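Local coordinates for protein prolyl oligopeptidase (Galerina marginata, PDB 5N4B) that cleaves after proline residues and macrocyclises peptide precursors in the biosynthesis of the amanitin mushroom toxins, at residues L90-H95 / R411-H416; K361-N366 / V374-R379; R379-E384 / S461-Y466. The protein carries 1 engineered substitution. All coordinates share one frame; numbering follows the deposited sequence.

In the fold
The propeller domain carries most of these contacts. Interaction 1 joins its first blade to its seventh at the ring closure, where the bound peptide packs on Leu91 and Arg411. Interaction 2 is the first strand pair of the sixth blade, and interaction 3 links the turn that follows to the catalytic domain. Interactions 2 and 3 have centres about 16 Å apart and share Arg379; Lys378 NZ also meets Asp383 OD1 at 2.8 Å in a salt bridge. Interaction 1 stands apart, its nearest atoms about 7 Å from interaction 2 and about 16 Å from interaction 3. All three lie away from catalytic Asp662 and His699 and from Ala578, the engineered alanine replacing the charge-relay serine.

Interaction 1. Residues L90-H95 / R411-H416; sequences LLDDGH and RQKQTH
The carbonyl oxygen of Leu90 is the polar centre of the tighter part of this contact, gripped by two side chains from 411-416. Arg411 NH1 comes to Leu90 O in the carbonyl plane, on a lone pair, at 3.0 Å. Gln414 NE2 donates to the same Leu90 O from above that plane, at 2.9 Å and nearly straight (N-H...O 164°), so the two donors do not compete for one direction. The Gln414 chain is extended beyond CG, which carries its amide across, where NE2 also lies against Leu90 CB and CG. Leu90 CG is anti to the backbone N (chi1 172°); from there CD2 reaches the edge of the His416 ring, 4.1 Å from CE1. A water beside this cluster accepts from Leu90 N, donates to Gln414 OE1 and is hydrogen-bonded to His416 NE2.

The two segments are loops following the first strands of the first and seventh blades of the beta-propeller, so the contact bridges the blades that meet where the ring closes. Each contains a type I turn, Leu91 to Gly94 and Arg411 to Gln414. Leu91 and Arg411 also pack against the bound peptide.

Toward solvent close packing yields to charged side chains, with Asp92 and Lys413 exposed though their bonds are short. Asp92 is shared between two salt bridges: OD1 takes Arg411 NH1 at 2.8 Å from above the carboxylate plane, the two planar groups turned 37° apart. Arg411 bends at chi3 so that NH1 serves both Leu90 O and Asp92, while NH2, only weakly bonded to Asp92 OD1, donates to Pro153 O. Lys413, extended beyond CG, makes the other tip to tip, its NZ 2.7 Å from Asp92 OD2 on the syn lone pair. A second water spans Asp92 OD1 and Gln414 NE2.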
loop_
_atom_site.group_PDB
_atom_site.type_symbol
_atom_site.label_atom_id
_atom_site.label_comp_id
_atom_site.label_asym_id
_atom_site.label_seq_id
_atom_site.Cartn_x
_atom_site.Cartn_y
_atom_site.Cartn_z
ATOM N N LEU A 90 21.067 7.852 10.300
ATOM C CA LEU A 90 22.294 8.616 10.528
ATOM C C LEU A 90 22.803 9.088 9.175
ATOM O O LEU A 90 23.091 8.263 8.298
ATOM C CB LEU A 90 23.350 7.698 11.174
ATOM C CG LEU A 90 24.750 8.312 11.300
ATOM C CD1 LEU A 90 24.770 9.559 12.126
ATOM C CD2 LEU A 90 25.734 7.249 11.871
ATOM N N LEU A 91 22.831 10.409 8.984
ATOM C CA LEU A 91 23.378 11.004 7.773
ATOM C C LEU A 91 24.878 11.206 7.930
ATOM O O LEU A 91 25.421 11.222 9.050
ATOM C CB LEU A 91 22.663 12.317 7.423
ATOM C CG LEU A 91 21.158 12.181 7.251
ATOM C CD1 LEU A 91 20.609 13.526 6.692
ATOM C CD2 LEU A 91 20.802 11.035 6.326
ATOM N N ASP A 92 25.515 11.518 6.805
ATOM C CA ASP A 92 26.955 11.772 6.786
ATOM C C ASP A 92 27.347 13.064 7.462
ATOM O O ASP A 92 28.556 13.308 7.596
ATOM C CB ASP A 92 27.488 11.694 5.356
ATOM C CG ASP A 92 27.606 10.290 4.839
ATOM O OD1 ASP A 92 26.972 9.323 5.342
ATOM O OD2 ASP A 92 28.435 10.136 3.902
ATOM N N ASP A 93 26.408 13.923 7.875
ATOM C CA ASP A 93 26.733 15.039 8.760
ATOM C C ASP A 93 26.923 14.661 10.224
ATOM O O ASP A 93 27.225 15.551 11.030
ATOM C CB ASP A 93 25.702 16.174 8.611
ATOM C CG ASP A 93 24.264 15.766 9.026
ATOM O OD1 ASP A 93 24.053 14.619 9.485
ATOM O OD2 ASP A 93 23.405 16.648 8.903
ATOM N N GLY A 94 26.742 13.388 10.580
ATOM C CA GLY A 94 26.858 12.903 11.925
ATOM C C GLY A 94 25.584 12.991 12.719
ATOM O O GLY A 94 25.575 12.553 13.879
ATOM N N HIS A 95 24.517 13.565 12.154
ATOM C CA HIS A 95 23.281 13.722 12.906
ATOM C C HIS A 95 22.254 12.689 12.459
ATOM O O HIS A 95 22.330 12.130 11.375
ATOM C CB HIS A 95 22.755 15.157 12.720
ATOM C CG HIS A 95 23.582 16.179 13.443
ATOM N ND1 HIS A 95 23.170 16.780 14.606
ATOM C CD2 HIS A 95 24.851 16.611 13.221
ATOM C CE1 HIS A 95 24.120 17.608 15.033
ATOM N NE2 HIS A 95 25.156 17.507 14.224
ATOM N N ARG A 411 21.948 1.711 6.305
ATOM C CA ARG A 411 22.867 2.142 5.260
ATOM C C ARG A 411 24.039 1.179 5.316
ATOM O O ARG A 411 24.680 1.034 6.358
ATOM C CB ARG A 411 23.303 3.602 5.470
ATOM C CG ARG A 411 22.116 4.567 5.480
ATOM C CD ARG A 411 22.588 6.024 5.676
ATOM N NE ARG A 411 23.307 6.476 4.500
ATOM C CZ ARG A 411 24.178 7.464 4.497
ATOM N NH1 ARG A 411 24.438 8.146 5.592
ATOM N NH2 ARG A 411 24.822 7.752 3.377
ATOM N N GLN A 412 24.329 0.572 4.171
ATOM C CA GLN A 412 25.327 -0.501 4.074
ATOM C C GLN A 412 26.663 -0.172 4.728
ATOM O O GLN A 412 27.282 -1.025 5.369
ATOM C CB GLN A 412 25.553 -0.863 2.605
ATOM C CG GLN A 412 26.655 -1.888 2.423
ATOM C CD GLN A 412 26.866 -2.168 0.962
ATOM O OE1 GLN A 412 25.915 -2.478 0.236
ATOM N NE2 GLN A 412 28.119 -2.080 0.516
ATOM N N LYS A 413 27.167 1.042 4.546
ATOM C CA LYS A 413 28.493 1.352 5.046
ATOM C C LYS A 413 28.574 1.479 6.569
ATOM O O LYS A 413 29.684 1.506 7.116
ATOM C CB LYS A 413 29.036 2.611 4.372
ATOM C CG LYS A 413 28.378 3.910 4.836
ATOM C CD LYS A 413 28.857 5.076 3.996
ATOM C CE LYS A 413 28.152 6.363 4.376
ATOM N NZ LYS A 413 28.660 7.458 3.461
ATOM N N GLN A 414 27.449 1.586 7.253
ATOM C CA GLN A 414 27.425 1.861 8.665
ATOM C C GLN A 414 27.503 0.591 9.490
ATOM O O GLN A 414 27.251 -0.517 8.994
ATOM C CB GLN A 414 26.160 2.678 9.010
ATOM C CG GLN A 414 26.179 4.020 8.355
ATOM C CD GLN A 414 24.936 4.850 8.591
ATOM O OE1 GLN A 414 23.872 4.369 8.886
ATOM N NE2 GLN A 414 25.089 6.153 8.385
ATOM N N THR A 415 27.835 0.760 10.769
ATOM C CA THR A 415 28.049 -0.358 11.670
ATOM C C THR A 415 26.828 -0.749 12.479
ATOM O O THR A 415 26.974 -1.438 13.488
ATOM C CB THR A 415 29.175 -0.052 12.643
ATOM O OG1 THR A 415 28.849 1.145 13.370
ATOM C CG2 THR A 415 30.517 0.107 11.871
ATOM N N HIS A 416 25.640 -0.320 12.068
ATOM C CA HIS A 416 24.385 -0.661 12.741
ATOM C C HIS A 416 23.322 -0.872 11.674
ATOM O O HIS A 416 23.444 -0.474 10.532
ATOM C CB HIS A 416 23.918 0.440 13.724
ATOM C CG HIS A 416 23.515 1.689 13.048
ATOM N ND1 HIS A 416 24.415 2.696 12.732
ATOM C CD2 HIS A 416 22.324 2.068 12.536
ATOM C CE1 HIS A 416 23.769 3.641 12.072
ATOM N NE2 HIS A 416 22.506 3.280 11.933
HETATM O O HOH W 1 21.293 4.991 9.790
HETATM O O HOH W 2 27.600 7.596 7.876
#

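Interaction 2. Residues K361-N366 / V374-R379; sequences KLAQVN and VAIYKR
A beta hairpin, the first two strands of the sixth propeller blade, brings 361-366 and 374-379 together as antiparallel neighbours, the axes of these short segments approaching to 4.6 Å. At one end Lys361 and Lys378 form a hydrogen-bonded pair, with Lys378 N to Lys361 O at 2.8 Å. At the other Val374 N gives Asn366 O a bond of 2.8 Å running nearly along the C=O axis. Between them Ile376 O faces two residues at once: Ala363 N binds it firmly at 2.8 Å, Gln364 N only weakly at 3.5 Å. This is a classic beta bulge, and it moves the register by one residue between Leu362 and Gln364. Ile376 N returns a nearly straight bond to Gln364 O, restoring regular pairing.

In the blade the two faces of this hairpin serve different neighbours. Leu362, Val365, Ala375 and Tyr377 share one face, where Leu362 and Val365 touch Val338 of strand 337-342 in the fifth blade. Leu362 CG is anti to the backbone N (chi1 178°), and CD1 sits over one face of the Tyr377 ring in a CH-pi contact, 4.0 Å from the centroid and offset toward the rim. The same methyl also lies 4.0 Å from Ala375 CB.

Gln364, Asn366, Val374 and Ile376 occupy the other face, on which Ile408 of the seventh blade rests. Gln364 and Ile376 run side by side in the same direction, Gln364 OE1 lying 3.5 Å from Ile376 CD1; that oxygen accepts from Ile408 N. The two lysines on this face run the same way to different partners: Lys361 NZ, at the end of a fully extended chain, reaches Gly532 O, whereas Lys378 bends at chi3 and chi4 to salt bridges with Asp383 and Asp505.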
loop_
_atom_site.group_PDB
_atom_site.type_symbol
_atom_site.label_atom_id
_atom_site.label_comp_id
_atom_site.label_asym_id
_atom_site.label_seq_id
_atom_site.Cartn_x
_atom_site.Cartn_y
_atom_site.Cartn_z
ATOM N N LYS A 361 8.868 -17.416 2.304
ATOM C CA LYS A 361 9.175 -16.406 1.315
ATOM C C LYS A 361 10.287 -15.513 1.830
ATOM O O LYS A 361 10.222 -14.953 2.920
ATOM C CB LYS A 361 7.924 -15.576 1.052
ATOM C CG LYS A 361 8.122 -14.492 0.017
ATOM C CD LYS A 361 6.859 -13.672 -0.159
ATOM C CE LYS A 361 6.969 -12.720 -1.241
ATOM N NZ LYS A 361 5.754 -11.843 -1.241
ATOM N N LEU A 362 11.284 -15.303 1.001
ATOM C CA LEU A 362 12.322 -14.320 1.298
ATOM C C LEU A 362 11.754 -12.957 0.908
ATOM O O LEU A 362 11.571 -12.664 -0.283
ATOM C CB LEU A 362 13.589 -14.646 0.530
ATOM C CG LEU A 362 14.744 -13.656 0.713
ATOM C CD1 LEU A 362 15.220 -13.653 2.168
ATOM C CD2 LEU A 362 15.856 -13.939 -0.239
ATOM N N ALA A 363 11.461 -12.133 1.895
ATOM C CA ALA A 363 10.728 -10.875 1.687
ATOM C C ALA A 363 11.631 -9.672 1.505
ATOM O O ALA A 363 11.262 -8.744 0.775
ATOM C CB ALA A 363 9.810 -10.625 2.886
ATOM N N GLN A 364 12.776 -9.642 2.174
ATOM C CA GLN A 364 13.678 -8.494 2.118
ATOM C C GLN A 364 15.091 -8.953 2.463
ATOM O O GLN A 364 15.261 -9.787 3.371
ATOM C CB GLN A 364 13.219 -7.441 3.133
ATOM C CG GLN A 364 13.960 -6.110 2.998
ATOM C CD GLN A 364 13.634 -5.056 4.050
ATOM O OE1 GLN A 364 12.909 -5.271 5.008
ATOM N NE2 GLN A 364 14.278 -3.923 3.916
ATOM N N VAL A 365 16.099 -8.382 1.803
ATOM C CA VAL A 365 17.505 -8.618 2.143
ATOM C C VAL A 365 18.225 -7.301 1.990
ATOM O O VAL A 365 18.174 -6.699 0.904
ATOM C CB VAL A 365 18.200 -9.684 1.268
ATOM C CG1 VAL A 365 19.636 -9.882 1.726
ATOM C CG2 VAL A 365 17.522 -11.023 1.330
ATOM N N ASN A 366 18.938 -6.890 3.042
ATOM C CA ASN A 366 19.785 -5.689 3.034
ATOM C C ASN A 366 21.221 -6.061 3.382
ATOM O O ASN A 366 21.466 -6.905 4.245
ATOM C CB ASN A 366 19.316 -4.656 4.032
ATOM C CG ASN A 366 17.999 -4.020 3.676
ATOM O OD1 ASN A 366 17.171 -4.527 2.890
ATOM N ND2 ASN A 366 17.760 -2.872 4.279
ATOM N N VAL A 374 21.177 -8.971 6.176
ATOM C CA VAL A 374 20.028 -9.131 7.069
ATOM C C VAL A 374 18.867 -9.544 6.180
ATOM O O VAL A 374 18.624 -8.916 5.149
ATOM C CB VAL A 374 19.726 -7.849 7.855
ATOM C CG1 VAL A 374 18.645 -8.080 8.895
ATOM C CG2 VAL A 374 20.999 -7.283 8.519
ATOM N N ALA A 375 18.182 -10.640 6.551
ATOM C CA ALA A 375 17.121 -11.221 5.738
ATOM C C ALA A 375 15.864 -11.331 6.567
ATOM O O ALA A 375 15.910 -11.714 7.734
ATOM C CB ALA A 375 17.507 -12.633 5.293
ATOM N N ILE A 376 14.729 -11.027 5.942
ATOM C CA ILE A 376 13.414 -11.269 6.536
ATOM C C ILE A 376 12.755 -12.345 5.709
ATOM O O ILE A 376 12.616 -12.205 4.481
ATOM C CB ILE A 376 12.559 -10.006 6.603
ATOM C CG1 ILE A 376 13.192 -9.047 7.600
ATOM C CG2 ILE A 376 11.107 -10.364 7.031
ATOM C CD1 ILE A 376 12.560 -7.706 7.565
ATOM N N TYR A 377 12.380 -13.430 6.385
ATOM C CA TYR A 377 11.582 -14.510 5.831
ATOM C C TYR A 377 10.177 -14.407 6.370
ATOM O O TYR A 377 9.961 -14.141 7.572
ATOM C CB TYR A 377 12.150 -15.860 6.217
ATOM C CG TYR A 377 13.315 -16.274 5.388
ATOM C CD1 TYR A 377 13.098 -16.898 4.186
ATOM C CD2 TYR A 377 14.611 -16.046 5.796
ATOM C CE1 TYR A 377 14.162 -17.289 3.361
ATOM C CE2 TYR A 377 15.671 -16.464 5.012
ATOM C CZ TYR A 377 15.422 -17.056 3.797
ATOM O OH TYR A 377 16.540 -17.386 3.055
ATOM N N LYS A 378 9.221 -14.594 5.501
ATOM C CA LYS A 378 7.816 -14.620 5.874
ATOM C C LYS A 378 7.385 -16.082 5.868
ATOM O O LYS A 378 7.272 -16.677 4.801
ATOM C CB LYS A 378 6.983 -13.767 4.929
ATOM C CG LYS A 378 5.556 -13.548 5.401
ATOM C CD LYS A 378 4.716 -12.800 4.413
ATOM C CE LYS A 378 5.280 -11.398 4.110
ATOM N NZ LYS A 378 5.397 -10.527 5.293
ATOM N N ARG A 379 7.196 -16.673 7.047
ATOM C CA ARG A 379 6.860 -18.079 7.185
ATOM C C ARG A 379 5.475 -18.128 7.838
ATOM O O ARG A 379 5.278 -17.586 8.944
ATOM C CB ARG A 379 7.902 -18.782 8.067
ATOM C CG ARG A 379 7.627 -20.280 8.148
ATOM C CD ARG A 379 8.458 -20.966 9.265
ATOM N NE ARG A 379 9.794 -20.488 9.142
ATOM C CZ ARG A 379 10.670 -20.895 8.234
ATOM N NH1 ARG A 379 10.366 -21.865 7.370
ATOM N NH2 ARG A 379 11.872 -20.297 8.214
#

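Interaction 3. Residues R379-E384 / S461-Y466; sequences RNVKDE and STQVWY
Hydrogen bonding across this surface contact centres on one amide, that of Gln463. Its NE2 donates to Asn380 O at 2.9 Å in a nearly straight bond (166°), arriving from above the carbonyl plane while the acceptor stays in the amide plane. The Gln463 chain, CG anti to the backbone N and extended beyond it, spans the gap between the backbones. Its OE1 faces Lys382 tip to tip, in a weak bond of 3.4 Å to NZ.

Asn380 and Val381 are the central residues of a type I' turn, both with positive phi, joining the second and third strands of the sixth propeller blade. Gln463 lies on the outermost strand of the eight-stranded alpha/beta-hydrolase sheet, so the contact links propeller and catalytic domain.

Van der Waals contact is slight. Asn380 ND2 approaches the Trp465 ring at its edge, 3.6 Å from CZ2, with amide and indole planes nearly perpendicular. Val381 CG2 lies 4.1 Å from Gln463 NE2, the two side chains crossing at about a right angle.

Charge pairing stays within the hairpin: Arg379 holds Glu384 side-on, NE to OE2 at 3.0 Å and NH2 to OE1.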
loop_
_atom_site.group_PDB
_atom_site.type_symbol
_atom_site.label_atom_id
_atom_site.label_comp_id
_atom_site.label_asym_id
_atom_site.label_seq_id
_atom_site.Cartn_x
_atom_site.Cartn_y
_atom_site.Cartn_z
ATOM N N ARG A 379 7.196 -16.673 7.047
ATOM C CA ARG A 379 6.860 -18.079 7.185
ATOM C C ARG A 379 5.475 -18.128 7.838
ATOM O O ARG A 379 5.278 -17.586 8.944
ATOM C CB ARG A 379 7.902 -18.782 8.067
ATOM C CG ARG A 379 7.627 -20.280 8.148
ATOM C CD ARG A 379 8.458 -20.966 9.265
ATOM N NE ARG A 379 9.794 -20.488 9.142
ATOM C CZ ARG A 379 10.670 -20.895 8.234
ATOM N NH1 ARG A 379 10.366 -21.865 7.370
ATOM N NH2 ARG A 379 11.872 -20.297 8.214
ATOM N N ASN A 380 4.513 -18.741 7.159
ATOM C CA ASN A 380 3.144 -18.752 7.669
ATOM C C ASN A 380 2.660 -17.321 7.948
ATOM O O ASN A 380 1.912 -17.057 8.880
ATOM C CB ASN A 380 2.971 -19.653 8.896
ATOM C CG ASN A 380 3.237 -21.087 8.626
ATOM O OD1 ASN A 380 3.997 -21.747 9.359
ATOM N ND2 ASN A 380 2.670 -21.561 7.593
ATOM N N VAL A 381 3.042 -16.388 7.077
ATOM C CA VAL A 381 2.602 -15.002 7.082
ATOM C C VAL A 381 3.101 -14.240 8.292
ATOM O O VAL A 381 2.566 -13.167 8.638
ATOM C CB VAL A 381 1.068 -14.887 6.920
ATOM C CG1 VAL A 381 0.713 -13.519 6.296
ATOM C CG2 VAL A 381 0.494 -16.002 6.073
ATOM N N LYS A 382 4.165 -14.727 8.910
ATOM C CA LYS A 382 4.762 -14.087 10.072
ATOM C C LYS A 382 6.266 -13.950 9.802
ATOM O O LYS A 382 6.923 -14.889 9.341
ATOM C CB LYS A 382 4.515 -14.947 11.311
ATOM C CG LYS A 382 2.988 -15.012 11.684
ATOM C CD LYS A 382 2.623 -16.072 12.691
ATOM C CE LYS A 382 2.582 -17.448 12.068
ATOM N NZ LYS A 382 2.354 -18.423 13.119
ATOM N N ASP A 383 6.798 -12.778 10.060
ATOM C CA ASP A 383 8.152 -12.454 9.673
ATOM C C ASP A 383 9.178 -12.919 10.697
ATOM O O ASP A 383 8.973 -12.814 11.920
ATOM C CB ASP A 383 8.281 -10.950 9.441
ATOM C CG ASP A 383 7.609 -10.491 8.161
ATOM O OD1 ASP A 383 7.288 -11.327 7.250
ATOM O OD2 ASP A 383 7.467 -9.252 7.957
ATOM N N GLU A 384 10.312 -13.377 10.176
ATOM C CA GLU A 384 11.452 -13.863 10.942
ATOM C C GLU A 384 12.695 -13.162 10.416
ATOM O O GLU A 384 12.870 -13.018 9.201
ATOM C CB GLU A 384 11.604 -15.359 10.789
ATOM C CG GLU A 384 10.329 -16.130 11.091
ATOM C CD GLU A 384 10.481 -17.641 10.953
ATOM O OE1 GLU A 384 11.567 -18.113 10.520
ATOM O OE2 GLU A 384 9.531 -18.371 11.286
ATOM N N SER A 461 -3.805 -12.502 19.212
ATOM C CA SER A 461 -3.947 -12.955 17.846
ATOM C C SER A 461 -3.505 -14.396 17.756
ATOM O O SER A 461 -2.514 -14.814 18.389
ATOM C CB SER A 461 -3.206 -12.110 16.832
ATOM O OG SER A 461 -1.825 -12.280 16.963
ATOM N N THR A 462 -4.235 -15.154 16.977
ATOM C CA THR A 462 -3.904 -16.553 16.683
ATOM C C THR A 462 -4.087 -16.768 15.190
ATOM O O THR A 462 -4.679 -15.938 14.497
ATOM C CB THR A 462 -4.773 -17.569 17.407
ATOM O OG1 THR A 462 -6.157 -17.359 17.043
ATOM C CG2 THR A 462 -4.590 -17.454 18.937
ATOM N N GLN A 463 -3.573 -17.859 14.693
ATOM C CA GLN A 463 -3.723 -18.241 13.310
ATOM C C GLN A 463 -4.396 -19.603 13.258
ATOM O O GLN A 463 -3.944 -20.556 13.918
ATOM C CB GLN A 463 -2.361 -18.265 12.622
ATOM C CG GLN A 463 -2.419 -18.545 11.128
ATOM C CD GLN A 463 -1.023 -18.451 10.551
ATOM O OE1 GLN A 463 -0.123 -19.196 10.943
ATOM N NE2 GLN A 463 -0.850 -17.533 9.651
ATOM N N VAL A 464 -5.468 -19.675 12.508
ATOM C CA VAL A 464 -6.213 -20.912 12.295
ATOM C C VAL A 464 -6.192 -21.253 10.805
ATOM O O VAL A 464 -5.847 -20.430 9.961
ATOM C CB VAL A 464 -7.649 -20.811 12.828
ATOM C CG1 VAL A 464 -7.633 -20.498 14.286
ATOM C CG2 VAL A 464 -8.457 -19.792 12.077
ATOM N N TRP A 465 -6.492 -22.505 10.465
ATOM C CA TRP A 465 -6.516 -22.941 9.085
ATOM C C TRP A 465 -7.903 -23.445 8.738
ATOM O O TRP A 465 -8.543 -24.134 9.538
ATOM C CB TRP A 465 -5.478 -24.042 8.821
ATOM C CG TRP A 465 -4.069 -23.595 9.000
ATOM C CD1 TRP A 465 -3.412 -23.398 10.175
ATOM C CD2 TRP A 465 -3.161 -23.304 7.964
ATOM N NE1 TRP A 465 -2.146 -22.951 9.918
ATOM C CE2 TRP A 465 -1.952 -22.919 8.562
ATOM C CE3 TRP A 465 -3.245 -23.338 6.584
ATOM C CZ2 TRP A 465 -0.819 -22.556 7.783
ATOM C CZ3 TRP A 465 -2.163 -23.009 5.826
ATOM C CH2 TRP A 465 -0.947 -22.622 6.431
ATOM N N TYR A 466 -8.356 -23.087 7.553
ATOM C CA TYR A 466 -9.652 -23.535 7.023
ATOM C C TYR A 466 -9.445 -24.064 5.610
ATOM O O TYR A 466 -8.395 -23.912 5.010
ATOM C CB TYR A 466 -10.717 -22.418 7.057
ATOM C CG TYR A 466 -10.456 -21.280 6.100
ATOM C CD1 TYR A 466 -9.599 -20.235 6.420
ATOM C CD2 TYR A 466 -11.090 -21.230 4.875
ATOM C CE1 TYR A 466 -9.377 -19.197 5.536
ATOM C CE2 TYR A 466 -10.866 -20.199 4.006
ATOM C CZ TYR A 466 -10.026 -19.186 4.337
ATOM O OH TYR A 466 -9.825 -18.152 3.441
#